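Local coordinates for protein pectate lyase (Paenibacillus sp. 0602, PDB 5GT5) that cleaves the alpha-1,4-galacturonan chains of pectate by elimination, probably with calcium as cofactor, at residues L265-Y270 with H286-I291; L335-V340 with Y409-D414; Y346-N351 with S387-V392. The protein carries 1 engineered substitution. All coordinates share one frame; numbering follows the deposited sequence.

Contact 1 of 3, residues L265-Y270 with H286-I291; sequences LHHNVY and HAYNII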
ATOM      1  N   LEU A 265      -5.684  10.311  12.963  1.00  5.78           N
ATOM      2  CA  LEU A 265      -5.468  10.362  14.429  1.00  4.74           C
ATOM      3  C   LEU A 265      -6.832  10.266  15.109  1.00  6.44           C
ATOM      4  O   LEU A 265      -7.733  11.037  14.765  1.00  6.88           O
ATOM      5  CB  LEU A 265      -4.843  11.708  14.831  1.00  7.19           C
ATOM      6  CG  LEU A 265      -3.596  12.136  14.046  1.00  6.90           C
ATOM      7  CD1 LEU A 265      -3.163  13.528  14.470  1.00  8.73           C
ATOM      8  CD2 LEU A 265      -2.451  11.131  14.239  1.00  8.55           C
ATOM      9  N   HIS A 266      -7.022   9.370  16.069  1.00  6.63           N
ATOM     10  CA  HIS A 266      -8.316   9.342  16.748  1.00  5.70           C
ATOM     11  C   HIS A 266      -8.252   8.739  18.126  1.00  5.68           C
ATOM     12  O   HIS A 266      -7.437   7.831  18.387  1.00  6.30           O
ATOM     13  CB  HIS A 266      -9.432   8.709  15.887  1.00  5.35           C
ATOM     14  CG  HIS A 266      -9.415   7.226  15.829  1.00  7.03           C
ATOM     15  ND1 HIS A 266     -10.067   6.439  16.764  1.00  9.16           N
ATOM     16  CD2 HIS A 266      -8.868   6.365  14.934  1.00  6.86           C
ATOM     17  CE1 HIS A 266      -9.897   5.172  16.458  1.00  7.65           C
ATOM     18  NE2 HIS A 266      -9.172   5.093  15.344  1.00  8.04           N
ATOM     19  N   HIS A 267      -9.100   9.258  19.024  1.00  7.51           N
ATOM     20  CA  HIS A 267      -9.120   8.792  20.423  1.00  5.77           C
ATOM     21  C   HIS A 267      -7.729   8.885  21.051  1.00  6.78           C
ATOM     22  O   HIS A 267      -7.304   8.035  21.831  1.00  7.32           O
ATOM     23  CB  HIS A 267      -9.750   7.377  20.534  1.00  8.43           C
ATOM     24  CG  HIS A 267     -11.207   7.369  20.195  1.00  9.15           C
ATOM     25  ND1 HIS A 267     -11.679   7.237  18.898  1.00  8.11           N
ATOM     26  CD2 HIS A 267     -12.314   7.568  20.965  1.00  9.59           C
ATOM     27  CE1 HIS A 267     -12.990   7.357  18.888  1.00  8.44           C
ATOM     28  NE2 HIS A 267     -13.405   7.537  20.140  1.00  9.54           N
ATOM     29  N   ASN A 268      -7.014   9.957  20.698  1.00  7.06           N
ATOM     30  CA  ASN A 268      -5.712  10.251  21.306  1.00  6.18           C
ATOM     31  C   ASN A 268      -5.822  11.423  22.234  1.00  6.23           C
ATOM     32  O   ASN A 268      -6.637  12.333  22.007  1.00  7.23           O
ATOM     33  CB  ASN A 268      -4.644  10.617  20.275  1.00  6.39           C
ATOM     34  CG  ASN A 268      -4.351   9.502  19.306  1.00  6.73           C
ATOM     35  OD1 ASN A 268      -4.508   8.300  19.621  1.00  6.35           O
ATOM     36  ND2 ASN A 268      -3.911   9.888  18.103  1.00  5.46           N
ATOM     37  N   VAL A 269      -4.996  11.416  23.276  1.00  6.01           N
ATOM     38  CA  VAL A 269      -4.869  12.577  24.173  1.00  5.78           C
ATOM     39  C   VAL A 269      -3.500  13.203  23.992  1.00  6.25           C
ATOM     40  O   VAL A 269      -2.478  12.514  24.115  1.00  7.94           O
ATOM     41  CB  VAL A 269      -5.056  12.173  25.656  1.00  6.60           C
ATOM     42  CG1 VAL A 269      -4.824  13.367  26.609  1.00  9.19           C
ATOM     43  CG2 VAL A 269      -6.432  11.577  25.877  1.00  9.71           C
ATOM     44  N   TYR A 270      -3.481  14.498  23.669  1.00  6.17           N
ATOM     45  CA  TYR A 270      -2.243  15.277  23.532  1.00  4.77           C
ATOM     46  C   TYR A 270      -2.204  16.235  24.704  1.00  4.56           C
ATOM     47  O   TYR A 270      -2.846  17.293  24.660  1.00  7.35           O
ATOM     48  CB  TYR A 270      -2.231  16.055  22.197  1.00  6.83           C
ATOM     49  CG  TYR A 270      -2.207  15.120  20.993  1.00  5.34           C
ATOM     50  CD1 TYR A 270      -1.007  14.615  20.510  1.00  5.70           C
ATOM     51  CD2 TYR A 270      -3.393  14.745  20.365  1.00  5.89           C
ATOM     52  CE1 TYR A 270      -0.980  13.707  19.448  1.00  6.55           C
ATOM     53  CE2 TYR A 270      -3.386  13.875  19.273  1.00  5.95           C
ATOM     54  CZ  TYR A 270      -2.172  13.352  18.831  1.00  6.79           C
ATOM     55  OH  TYR A 270      -2.173  12.486  17.765  1.00  6.43           O
ATOM     56  N   HIS A 286      -6.585  13.377   8.913  1.00  6.53           N
ATOM     57  CA  HIS A 286      -7.900  13.387   9.545  1.00  5.35           C
ATOM     58  C   HIS A 286      -7.733  13.074  11.021  1.00  9.49           C
ATOM     59  O   HIS A 286      -7.225  11.993  11.375  1.00  7.24           O
ATOM     60  CB  HIS A 286      -8.793  12.345   8.843  1.00  7.44           C
ATOM     61  CG  HIS A 286     -10.162  12.198   9.444  1.00  7.55           C
ATOM     62  ND1 HIS A 286     -10.799  10.978   9.526  1.00  7.96           N
ATOM     63  CD2 HIS A 286     -11.031  13.117   9.921  1.00  8.50           C
ATOM     64  CE1 HIS A 286     -11.988  11.144  10.082  1.00  8.82           C
ATOM     65  NE2 HIS A 286     -12.153  12.422  10.346  1.00  8.20           N
ATOM     66  N   ALA A 287      -8.144  14.010  11.874  1.00  6.58           N
ATOM     67  CA  ALA A 287      -8.192  13.789  13.313  1.00  5.45           C
ATOM     68  C   ALA A 287      -9.647  13.832  13.760  1.00  8.64           C
ATOM     69  O   ALA A 287     -10.385  14.771  13.455  1.00  8.95           O
ATOM     70  CB  ALA A 287      -7.381  14.823  14.044  1.00  5.06           C
ATOM     71  N   TYR A 288     -10.069  12.789  14.455  1.00  6.46           N
ATOM     72  CA  TYR A 288     -11.396  12.790  15.059  1.00  7.57           C
ATOM     73  C   TYR A 288     -11.346  12.300  16.485  1.00  6.15           C
ATOM     74  O   TYR A 288     -10.543  11.438  16.840  1.00  6.11           O
ATOM     75  CB  TYR A 288     -12.416  12.007  14.221  1.00  7.97           C
ATOM     76  CG  TYR A 288     -12.280  10.481  14.139  1.00  8.33           C
ATOM     77  CD1 TYR A 288     -11.489   9.881  13.152  1.00  7.32           C
ATOM     78  CD2 TYR A 288     -12.996   9.635  15.015  1.00  8.59           C
ATOM     79  CE1 TYR A 288     -11.433   8.501  13.023  1.00  8.89           C
ATOM     80  CE2 TYR A 288     -12.926   8.237  14.900  1.00  8.72           C
ATOM     81  CZ  TYR A 288     -12.122   7.691  13.920  1.00  8.76           C
ATOM     82  OH  TYR A 288     -12.044   6.325  13.787  1.00 10.62           O
ATOM     83  N   ASN A 289     -12.198  12.869  17.340  1.00  7.55           N
ATOM     84  CA  ASN A 289     -12.253  12.456  18.744  1.00  5.76           C
ATOM     85  C   ASN A 289     -10.872  12.466  19.377  1.00  5.72           C
ATOM     86  O   ASN A 289     -10.486  11.512  20.056  1.00  8.17           O
ATOM     87  CB  ASN A 289     -12.869  11.055  18.900  1.00  7.52           C
ATOM     88  CG  ASN A 289     -14.376  10.997  18.581  1.00  9.05           C
ATOM     89  OD1 ASN A 289     -14.871   9.922  18.236  1.00 10.83           O
ATOM     90  ND2 ASN A 289     -15.098  12.110  18.724  1.00  9.03           N
ATOM     91  N   ILE A 290     -10.128  13.551  19.151  1.00  7.09           N
ATOM     92  CA  ILE A 290      -8.859  13.744  19.876  1.00  6.43           C
ATOM     93  C   ILE A 290      -9.009  14.856  20.888  1.00  6.73           C
ATOM     94  O   ILE A 290      -9.968  15.636  20.812  1.00  7.01           O
ATOM     95  CB  ILE A 290      -7.630  14.003  18.943  1.00  5.58           C
ATOM     96  CG1 ILE A 290      -7.741  15.339  18.184  1.00  7.11           C
ATOM     97  CG2 ILE A 290      -7.451  12.796  17.973  1.00  8.04           C
ATOM     98  CD1 ILE A 290      -6.392  15.796  17.595  1.00  8.40           C
ATOM     99  N   ILE A 291      -8.083  14.916  21.844  1.00  6.16           N
ATOM    100  CA  ILE A 291      -8.030  15.974  22.853  1.00  6.95           C
ATOM    101  C   ILE A 291      -6.681  16.659  22.763  1.00  7.81           C
ATOM    102  O   ILE A 291      -5.645  15.974  22.775  1.00  7.63           O
ATOM    103  CB  ILE A 291      -8.194  15.404  24.261  1.00  7.11           C
ATOM    104  CG1 ILE A 291      -9.569  14.746  24.386  1.00  9.73           C
ATOM    105  CG2 ILE A 291      -8.041  16.503  25.319  1.00  8.90           C
ATOM    106  CD1 ILE A 291      -9.778  14.077  25.720  1.00 13.56           C
TER
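H266 and Y288 lie side by side on successive coils of the right-handed parallel beta-helix of this lyase family. In each, CG sits between the backbone N and the carbonyl carbon (chi1 78° for H266, 69° for Y288). This like first torsion starts both rings out on the same side of the strands. Their planes are only 6° apart, but the rings are slid along each other and barely overlap. H266 CB instead covers the middle of the tyrosine face, 3.4 Å from the Y288 ring centroid. The phenol oxygen Y288 OH lies over the centre of the imidazole, 3.3 Å above the H266 ring plane. That oxygen is hydrogen-bonded to T10.

H267 and N289 follow at equivalent points of the bend, both with left-handed helical backbone angles. N289 CB packs on the face of the H267 imidazole, 3.8 Å from its centroid. The N289 amide is turned well away from the ring plane, and its OD1 accepts from the backbone N of D414. H267 ND1 and H266 ND1 are hydrogen-bonded at 2.8 Å; either nitrogen could be the donor. H267 NE2 bonds D414. These two bonds probably fix the rotation of the H267 ring.

On either side of the bend the backbones pair in parallel. L265 N donates to H286 O at 2.8 Å, and Y270 N donates to I291 O beyond the turn. After the bend, I290 packs against the neighbouring coil. Its CG2 reaches L265 CB at 4.2 Å, while its CD1 approaches the tyrosine at Y270 CE2. N268 has its carboxamide held mainly by S191 and I188 of the adjoining strand 184-194. Y270 OH is hydrogen-bonded to H247 and also accepts from N268 ND2 at 3.1 Å, tilted from the amide plane.

Contact 2 of 3, residues L335-V340 with Y409-D414; sequences LVEKSV and YSYQLD
E337 and Y411 reach toward each other tip to tip. Y411 OH donates to E337 OE2 over a short 2.6 Å, using the syn lone pair of the carboxylate oxygen. The carboxylate and phenol planes are 56° apart. A water donates to the other oxygen, E337 OE1, at 2.7 Å, and more weakly to Y411 OH, so it spans the same pair.

L413 packs against the glutamate. Its CD1 is 3.6 Å from E337 OE1, and its CD2 meets E337 CG at 3.9 Å, the two side chains crossing at about a right angle. The same leucine lies against K338, with L413 CD1 3.9 Å from K338 CG. K338 CB also rests on the backbone oxygen D414 O at 3.6 Å. The lysine chain then bends at chi2 (-81°), and its ammonium forms a salt bridge with D368.

In the next shell, H286 NE2 also bonds E337 OE2, so two partners grip this one oxygen. The H286 ring meets Y411 edge-to-face, which probably helps to set the phenol. An alanine at E337 would probably leave both Y411 OH and H286 NE2 without this acceptor and open a gap beside the methyl groups of L413. Within the same segment, S339 OG donates to E337 O at 3.0 Å from above the carbonyl plane. K338 has left-handed helical backbone angles, marking the bend after strand 333-337. The arrangement is that of a parallel beta-helix coil whose bend is covered from outside by a C-terminal loop.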
ATOM      1  N   LEU A 335      -8.603  17.804   8.385  1.00  6.67           N
ATOM      2  CA  LEU A 335      -9.905  17.936   9.022  1.00  7.12           C
ATOM      3  C   LEU A 335      -9.787  17.443  10.451  1.00  7.10           C
ATOM      4  O   LEU A 335      -9.321  16.318  10.692  1.00  7.25           O
ATOM      5  CB  LEU A 335     -10.958  17.117   8.278  1.00  9.94           C
ATOM      6  CG  LEU A 335     -12.317  17.026   8.984  1.00 12.74           C
ATOM      7  CD1 LEU A 335     -13.043  18.376   8.977  1.00 13.89           C
ATOM      8  CD2 LEU A 335     -13.193  15.903   8.393  1.00 12.19           C
ATOM      9  N   VAL A 336     -10.190  18.281  11.400  1.00  9.08           N
ATOM     10  CA  VAL A 336     -10.348  17.898  12.819  1.00  7.37           C
ATOM     11  C   VAL A 336     -11.818  17.913  13.145  1.00  9.32           C
ATOM     12  O   VAL A 336     -12.498  18.901  12.835  1.00  8.61           O
ATOM     13  CB  VAL A 336      -9.631  18.876  13.740  1.00  5.95           C
ATOM     14  CG1 VAL A 336      -9.869  18.487  15.197  1.00  8.94           C
ATOM     15  CG2 VAL A 336      -8.126  18.915  13.408  1.00  8.32           C
ATOM     16  N   GLU A 337     -12.343  16.843  13.732  1.00  7.95           N
ATOM     17  CA  GLU A 337     -13.754  16.846  14.110  1.00  8.98           C
ATOM     18  C   GLU A 337     -14.044  16.206  15.447  1.00  7.54           C
ATOM     19  O   GLU A 337     -13.334  15.292  15.891  1.00  7.96           O
ATOM     20  CB  GLU A 337     -14.652  16.272  13.023  1.00 15.52           C
ATOM     21  CG  GLU A 337     -14.449  14.841  12.746  1.00 14.51           C
ATOM     22  CD  GLU A 337     -15.198  14.344  11.497  1.00 19.08           C
ATOM     23  OE1 GLU A 337     -16.273  14.892  11.126  1.00 17.96           O
ATOM     24  OE2 GLU A 337     -14.666  13.421  10.857  1.00 13.85           O
ATOM     25  N   LYS A 338     -15.113  16.674  16.082  1.00  7.88           N
ATOM     26  CA  LYS A 338     -15.632  16.066  17.290  1.00  7.75           C
ATOM     27  C   LYS A 338     -14.527  15.920  18.318  1.00  6.98           C
ATOM     28  O   LYS A 338     -14.362  14.884  18.940  1.00  8.28           O
ATOM     29  CB  LYS A 338     -16.289  14.714  16.955  1.00  9.56           C
ATOM     30  CG  LYS A 338     -17.440  14.786  15.953  1.00 10.38           C
ATOM     31  CD  LYS A 338     -18.755  15.207  16.604  1.00 12.95           C
ATOM     32  CE  LYS A 338     -19.886  15.243  15.561  1.00 13.07           C
ATOM     33  NZ  LYS A 338     -21.146  15.780  16.159  1.00 15.81           N
ATOM     34  N   SER A 339     -13.751  16.979  18.469  1.00  6.39           N
ATOM     35  CA  SER A 339     -12.613  16.945  19.371  1.00  7.18           C
ATOM     36  C   SER A 339     -12.782  17.948  20.511  1.00  7.82           C
ATOM     37  O   SER A 339     -13.797  18.659  20.570  1.00  7.58           O
ATOM     38  CB  SER A 339     -11.343  17.188  18.571  1.00  7.64           C
ATOM     39  OG  SER A 339     -11.122  16.075  17.694  1.00  6.54           O
ATOM     40  N   VAL A 340     -11.821  17.944  21.436  1.00  8.36           N
ATOM     41  CA  VAL A 340     -11.774  18.873  22.563  1.00  6.45           C
ATOM     42  C   VAL A 340     -10.411  19.556  22.576  1.00  8.01           C
ATOM     43  O   VAL A 340      -9.372  18.878  22.538  1.00  8.66           O
ATOM     44  CB  VAL A 340     -11.960  18.095  23.885  1.00  7.53           C
ATOM     45  CG1 VAL A 340     -11.823  19.049  25.065  1.00 11.77           C
ATOM     46  CG2 VAL A 340     -13.313  17.367  23.888  1.00 10.07           C
ATOM     47  N   TYR A 409     -12.712   5.723   3.918  1.00 12.07           N
ATOM     48  CA  TYR A 409     -13.015   4.771   4.974  1.00 12.65           C
ATOM     49  C   TYR A 409     -14.200   5.247   5.782  1.00 14.99           C
ATOM     50  O   TYR A 409     -14.512   6.438   5.800  1.00 15.68           O
ATOM     51  CB  TYR A 409     -11.799   4.578   5.872  1.00 11.36           C
ATOM     52  CG  TYR A 409     -11.206   5.836   6.484  1.00  8.17           C
ATOM     53  CD1 TYR A 409     -11.780   6.434   7.626  1.00  8.17           C
ATOM     54  CD2 TYR A 409     -10.054   6.399   5.946  1.00  7.64           C
ATOM     55  CE1 TYR A 409     -11.218   7.585   8.203  1.00  9.97           C
ATOM     56  CE2 TYR A 409      -9.472   7.513   6.517  1.00  7.68           C
ATOM     57  CZ  TYR A 409     -10.049   8.098   7.639  1.00  7.93           C
ATOM     58  OH  TYR A 409      -9.450   9.198   8.199  1.00  8.26           O
ATOM     59  N   SER A 410     -14.885   4.312   6.429  1.00 17.86           N
ATOM     60  CA  SER A 410     -15.973   4.727   7.290  1.00 20.20           C
ATOM     61  C   SER A 410     -15.506   4.710   8.730  1.00 13.93           C
ATOM     62  O   SER A 410     -14.526   4.046   9.071  1.00 18.74           O
ATOM     63  CB  SER A 410     -17.185   3.819   7.096  1.00 32.16           C
ATOM     64  OG  SER A 410     -16.859   2.486   7.441  1.00 36.08           O
ATOM     65  N   TYR A 411     -16.241   5.406   9.584  1.00 14.47           N
ATOM     66  CA  TYR A 411     -15.840   5.579  10.964  1.00 17.48           C
ATOM     67  C   TYR A 411     -17.014   6.140  11.737  1.00 20.07           C
ATOM     68  O   TYR A 411     -17.872   6.838  11.187  1.00 24.43           O
ATOM     69  CB  TYR A 411     -14.623   6.521  11.089  1.00 16.03           C
ATOM     70  CG  TYR A 411     -14.839   7.908  10.538  1.00 13.54           C
ATOM     71  CD1 TYR A 411     -14.723   8.183   9.171  1.00 10.62           C
ATOM     72  CD2 TYR A 411     -15.148   8.972  11.392  1.00 15.77           C
ATOM     73  CE1 TYR A 411     -14.932   9.454   8.671  1.00 14.37           C
ATOM     74  CE2 TYR A 411     -15.353  10.239  10.900  1.00 16.04           C
ATOM     75  CZ  TYR A 411     -15.237  10.484   9.552  1.00 13.95           C
ATOM     76  OH  TYR A 411     -15.443  11.745   9.052  1.00 15.94           O
ATOM     77  N   GLN A 412     -17.019   5.822  13.021  1.00 20.06           N
ATOM     78  CA  GLN A 412     -18.017   6.267  13.977  1.00 19.41           C
ATOM     79  C   GLN A 412     -17.435   7.411  14.789  1.00 15.36           C
ATOM     80  O   GLN A 412     -16.277   7.355  15.214  1.00 20.09           O
ATOM     81  CB  GLN A 412     -18.370   5.102  14.903  1.00 28.22           C
ATOM     82  CG  GLN A 412     -19.324   5.450  16.033  1.00 37.31           C
ATOM     83  CD  GLN A 412     -20.780   5.402  15.633  1.00 60.37           C
ATOM     84  OE1 GLN A 412     -21.124   4.945  14.539  1.00 66.67           O
ATOM     85  NE2 GLN A 412     -21.649   5.905  16.511  1.00 58.21           N
ATOM     86  N   LEU A 413     -18.239   8.441  15.009  1.00 16.90           N
ATOM     87  CA  LEU A 413     -17.829   9.596  15.804  1.00 13.56           C
ATOM     88  C   LEU A 413     -18.503   9.602  17.160  1.00 18.80           C
ATOM     89  O   LEU A 413     -19.728   9.449  17.247  1.00 20.64           O
ATOM     90  CB  LEU A 413     -18.229  10.864  15.071  1.00 15.92           C
ATOM     91  CG  LEU A 413     -17.429  11.201  13.819  1.00 14.73           C
ATOM     92  CD1 LEU A 413     -18.056  12.340  13.012  1.00 15.43           C
ATOM     93  CD2 LEU A 413     -16.025  11.555  14.264  1.00 14.77           C
ATOM     94  N   ASP A 414     -17.711   9.767  18.219  1.00 12.19           N
ATOM     95  CA  ASP A 414     -18.260  10.009  19.546  1.00 10.51           C
ATOM     96  C   ASP A 414     -18.523  11.474  19.752  1.00 13.91           C
ATOM     97  O   ASP A 414     -17.965  12.312  19.043  1.00 13.11           O
ATOM     98  CB  ASP A 414     -17.306   9.539  20.635  1.00 11.20           C
ATOM     99  CG  ASP A 414     -16.978   8.083  20.519  1.00 13.76           C
ATOM    100  OD1 ASP A 414     -17.770   7.343  19.890  1.00 18.11           O
ATOM    101  OD2 ASP A 414     -15.923   7.674  21.057  1.00 15.90           O
TER
HETATM  102  O   HOH W   1     -17.683  14.230   8.937  1.00 33.50           O

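Contact 3 of 3, residues Y346-N351 with S387-V392; sequences YPVRNN and SPLAPV
V348 is the main bump of this contact, set into the curve of the 387-392 loop. Its CG1 is anti to the backbone N (chi1 -175°), which spreads the two methyl groups across the loop. CG2 presses on a peptide oxygen of the turn, with V348 CG2 only 3.2 Å from L389 O, a tight fit. CG1 rests against the proline ring, V348 CG1 to P391 CB being 4.0 Å.

P347 supplies a second bump. Its CG meets a methyl of the leucine, P347 CG lying 3.8 Å from L389 CD2, and the two side chains cross at about a right angle. The same CG also touches P388 O.

The loop keeps its shape through a type I turn from S387 to A390. S387 OG accepts from L389 N at 2.9 Å, an ST turn, and also bonds S381.

The backbones join at a single bridge, R349 with V392. V392 N donates to V348 O at 3.1 Å, and N350 N donates to V392 O at 2.9 Å, the latter from above the carbonyl plane. V392 itself points away from the strand, yet its CG2 methyl sits in a corner made by V348 O at 3.8 Å and R349 NH1 at 4.1 Å, with Y346 CD1 farther off. The R349 chain bends at chi3, and its NE bonds Q352. N350 crosses P391 at about a right angle, and its ND2 bonds A394.

Strand 346-349 is, within this chain, the outermost strand of a parallel sheet of the beta-helix, next to strand 324-329. R349 pairs with strand 324-329, while V348 and N350 use their backbones on the loop. V348 and P391 both rest on I364 of strand 363-367, and L389 packs on F378 of strand 378-380.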
ATOM      1  N   TYR A 346      -3.613  29.081  19.396  1.00  6.85           N
ATOM      2  CA  TYR A 346      -3.729  29.108  17.938  1.00  7.58           C
ATOM      3  C   TYR A 346      -4.045  27.703  17.473  1.00  7.21           C
ATOM      4  O   TYR A 346      -3.193  27.008  16.925  1.00  8.82           O
ATOM      5  CB  TYR A 346      -2.435  29.610  17.278  1.00  8.80           C
ATOM      6  CG  TYR A 346      -2.024  30.993  17.744  1.00 10.15           C
ATOM      7  CD1 TYR A 346      -2.671  32.115  17.258  1.00 10.96           C
ATOM      8  CD2 TYR A 346      -0.998  31.166  18.667  1.00 14.13           C
ATOM      9  CE1 TYR A 346      -2.305  33.394  17.693  1.00 16.20           C
ATOM     10  CE2 TYR A 346      -0.620  32.433  19.099  1.00 16.41           C
ATOM     11  CZ  TYR A 346      -1.275  33.533  18.602  1.00 20.65           C
ATOM     12  OH  TYR A 346      -0.888  34.788  19.031  1.00 21.82           O
ATOM     13  N   PRO A 347      -5.281  27.251  17.686  1.00  6.08           N
ATOM     14  CA  PRO A 347      -5.599  25.838  17.430  1.00  9.01           C
ATOM     15  C   PRO A 347      -5.620  25.411  15.967  1.00  6.12           C
ATOM     16  O   PRO A 347      -5.554  24.206  15.707  1.00  6.35           O
ATOM     17  CB  PRO A 347      -7.006  25.687  18.027  1.00  8.68           C
ATOM     18  CG  PRO A 347      -7.587  27.114  17.973  1.00  7.78           C
ATOM     19  CD  PRO A 347      -6.411  28.006  18.271  1.00  7.53           C
ATOM     20  N   VAL A 348      -5.753  26.361  15.054  1.00  5.93           N
ATOM     21  CA  VAL A 348      -6.005  26.049  13.655  1.00  6.80           C
ATOM     22  C   VAL A 348      -5.135  26.972  12.813  1.00  8.56           C
ATOM     23  O   VAL A 348      -5.417  28.172  12.699  1.00  8.39           O
ATOM     24  CB  VAL A 348      -7.514  26.261  13.290  1.00  8.08           C
ATOM     25  CG1 VAL A 348      -7.774  25.806  11.839  1.00  8.20           C
ATOM     26  CG2 VAL A 348      -8.438  25.485  14.228  1.00  9.28           C
ATOM     27  N   ARG A 349      -4.085  26.433  12.205  1.00  7.26           N
ATOM     28  CA  ARG A 349      -3.158  27.255  11.417  1.00  7.91           C
ATOM     29  C   ARG A 349      -3.049  26.723  10.010  1.00  5.96           C
ATOM     30  O   ARG A 349      -3.126  25.507   9.772  1.00  6.89           O
ATOM     31  CB  ARG A 349      -1.770  27.306  12.070  1.00  7.41           C
ATOM     32  CG  ARG A 349      -1.768  28.024  13.401  1.00  9.81           C
ATOM     33  CD  ARG A 349      -0.372  28.086  13.987  1.00 14.73           C
ATOM     34  NE  ARG A 349       0.405  29.100  13.315  1.00 18.44           N
ATOM     35  CZ  ARG A 349       0.384  30.395  13.643  1.00 27.18           C
ATOM     36  NH1 ARG A 349      -0.345  30.820  14.669  1.00 27.91           N
ATOM     37  NH2 ARG A 349       1.107  31.264  12.953  1.00 24.90           N
ATOM     38  N   ASN A 350      -2.842  27.644   9.077  1.00  6.61           N
ATOM     39  CA  ASN A 350      -2.847  27.316   7.659  1.00  7.37           C
ATOM     40  C   ASN A 350      -1.610  27.744   6.874  1.00  4.91           C
ATOM     41  O   ASN A 350      -1.577  27.556   5.675  1.00  7.44           O
ATOM     42  CB  ASN A 350      -4.144  27.824   6.980  1.00  8.14           C
ATOM     43  CG  ASN A 350      -4.190  29.347   6.840  1.00  8.17           C
ATOM     44  OD1 ASN A 350      -3.334  30.068   7.364  1.00  7.46           O
ATOM     45  ND2 ASN A 350      -5.196  29.833   6.130  1.00  9.12           N
ATOM     46  N   ASN A 351      -0.606  28.318   7.530  1.00  6.90           N
ATOM     47  CA  ASN A 351       0.585  28.755   6.806  1.00  9.15           C
ATOM     48  C   ASN A 351       1.638  29.176   7.802  1.00 10.25           C
ATOM     49  O   ASN A 351       1.428  30.119   8.558  1.00 11.99           O
ATOM     50  CB  ASN A 351       0.238  29.941   5.871  1.00  8.52           C
ATOM     51  CG  ASN A 351       1.397  30.328   4.962  1.00  8.40           C
ATOM     52  OD1 ASN A 351       2.546  30.385   5.408  1.00 10.47           O
ATOM     53  ND2 ASN A 351       1.110  30.570   3.697  1.00 10.15           N
ATOM     54  N   SER A 387     -15.657  32.641  14.826  1.00 10.55           N
ATOM     55  CA  SER A 387     -15.219  31.416  15.470  1.00 10.18           C
ATOM     56  C   SER A 387     -13.798  31.500  15.994  1.00  9.06           C
ATOM     57  O   SER A 387     -12.901  31.912  15.260  1.00  9.55           O
ATOM     58  CB  SER A 387     -15.278  30.293  14.478  1.00  7.32           C
ATOM     59  OG  SER A 387     -14.701  29.119  15.105  1.00  9.18           O
ATOM     60  N   PRO A 388     -13.578  31.047  17.243  1.00  7.37           N
ATOM     61  CA  PRO A 388     -12.189  31.008  17.727  1.00  8.64           C
ATOM     62  C   PRO A 388     -11.397  29.860  17.097  1.00 11.54           C
ATOM     63  O   PRO A 388     -10.189  29.768  17.312  1.00 11.77           O
ATOM     64  CB  PRO A 388     -12.344  30.789  19.236  1.00  8.21           C
ATOM     65  CG  PRO A 388     -13.617  29.987  19.369  1.00  9.69           C
ATOM     66  CD  PRO A 388     -14.532  30.565  18.254  1.00  9.29           C
ATOM     67  N   LEU A 389     -12.063  29.025  16.316  1.00  7.82           N
ATOM     68  CA  LEU A 389     -11.378  27.960  15.571  1.00  8.91           C
ATOM     69  C   LEU A 389     -11.078  28.360  14.110  1.00  6.54           C
ATOM     70  O   LEU A 389     -10.701  27.518  13.297  1.00 10.00           O
ATOM     71  CB  LEU A 389     -12.207  26.684  15.612  1.00  8.06           C
ATOM     72  CG  LEU A 389     -12.421  26.142  17.016  1.00  9.64           C
ATOM     73  CD1 LEU A 389     -13.412  24.999  17.011  1.00  9.41           C
ATOM     74  CD2 LEU A 389     -11.081  25.687  17.586  1.00 12.94           C
ATOM     75  N   ALA A 390     -11.236  29.645  13.764  1.00 10.43           N
ATOM     76  CA  ALA A 390     -10.960  30.069  12.389  1.00 10.37           C
ATOM     77  C   ALA A 390      -9.474  29.893  12.050  1.00  7.30           C
ATOM     78  O   ALA A 390      -8.606  30.117  12.890  1.00  9.49           O
ATOM     79  CB  ALA A 390     -11.354  31.528  12.204  1.00 11.22           C
ATOM     80  N   PRO A 391      -9.178  29.487  10.816  1.00  8.71           N
ATOM     81  CA  PRO A 391      -7.769  29.332  10.447  1.00  8.02           C
ATOM     82  C   PRO A 391      -7.031  30.638  10.381  1.00  9.23           C
ATOM     83  O   PRO A 391      -7.559  31.618   9.860  1.00 11.02           O
ATOM     84  CB  PRO A 391      -7.831  28.719   9.035  1.00  8.61           C
ATOM     85  CG  PRO A 391      -9.238  28.204   8.849  1.00 11.97           C
ATOM     86  CD  PRO A 391     -10.096  29.084   9.734  1.00 10.50           C
ATOM     87  N   VAL A 392      -5.804  30.640  10.872  1.00  9.47           N
ATOM     88  CA  VAL A 392      -4.917  31.794  10.785  1.00  9.95           C
ATOM     89  C   VAL A 392      -3.553  31.316  10.300  1.00  8.28           C
ATOM     90  O   VAL A 392      -3.227  30.139  10.469  1.00  8.29           O
ATOM     91  CB  VAL A 392      -4.754  32.515  12.141  1.00 10.12           C
ATOM     92  CG1 VAL A 392      -6.096  32.909  12.684  1.00 13.78           C
ATOM     93  CG2 VAL A 392      -4.024  31.637  13.143  1.00 12.92           C
TER

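Contacts 1 and 2 form one continuous region, their centres about 8 Å apart. Strands 284-288 and 333-337 are neighbours. The 409-414 loop reaches back to contact 1 through two probable hydrogen bonds: H286 ND1 to Y409 OH at 2.6 Å, and H267 NE2 to D414 OD2 at 2.7 Å. Contact 3 stands apart, its centre about 17 Å from that of contact 1 and 18 Å from that of contact 2. In sequence it is nested inside the loop that contact 2 closes. Contacts 1 and 3 both approach the probable catalytic R276, whose side chain is about 8 Å from that of Y270 and 9 Å from that of R349. Contact 2 lies away from this site.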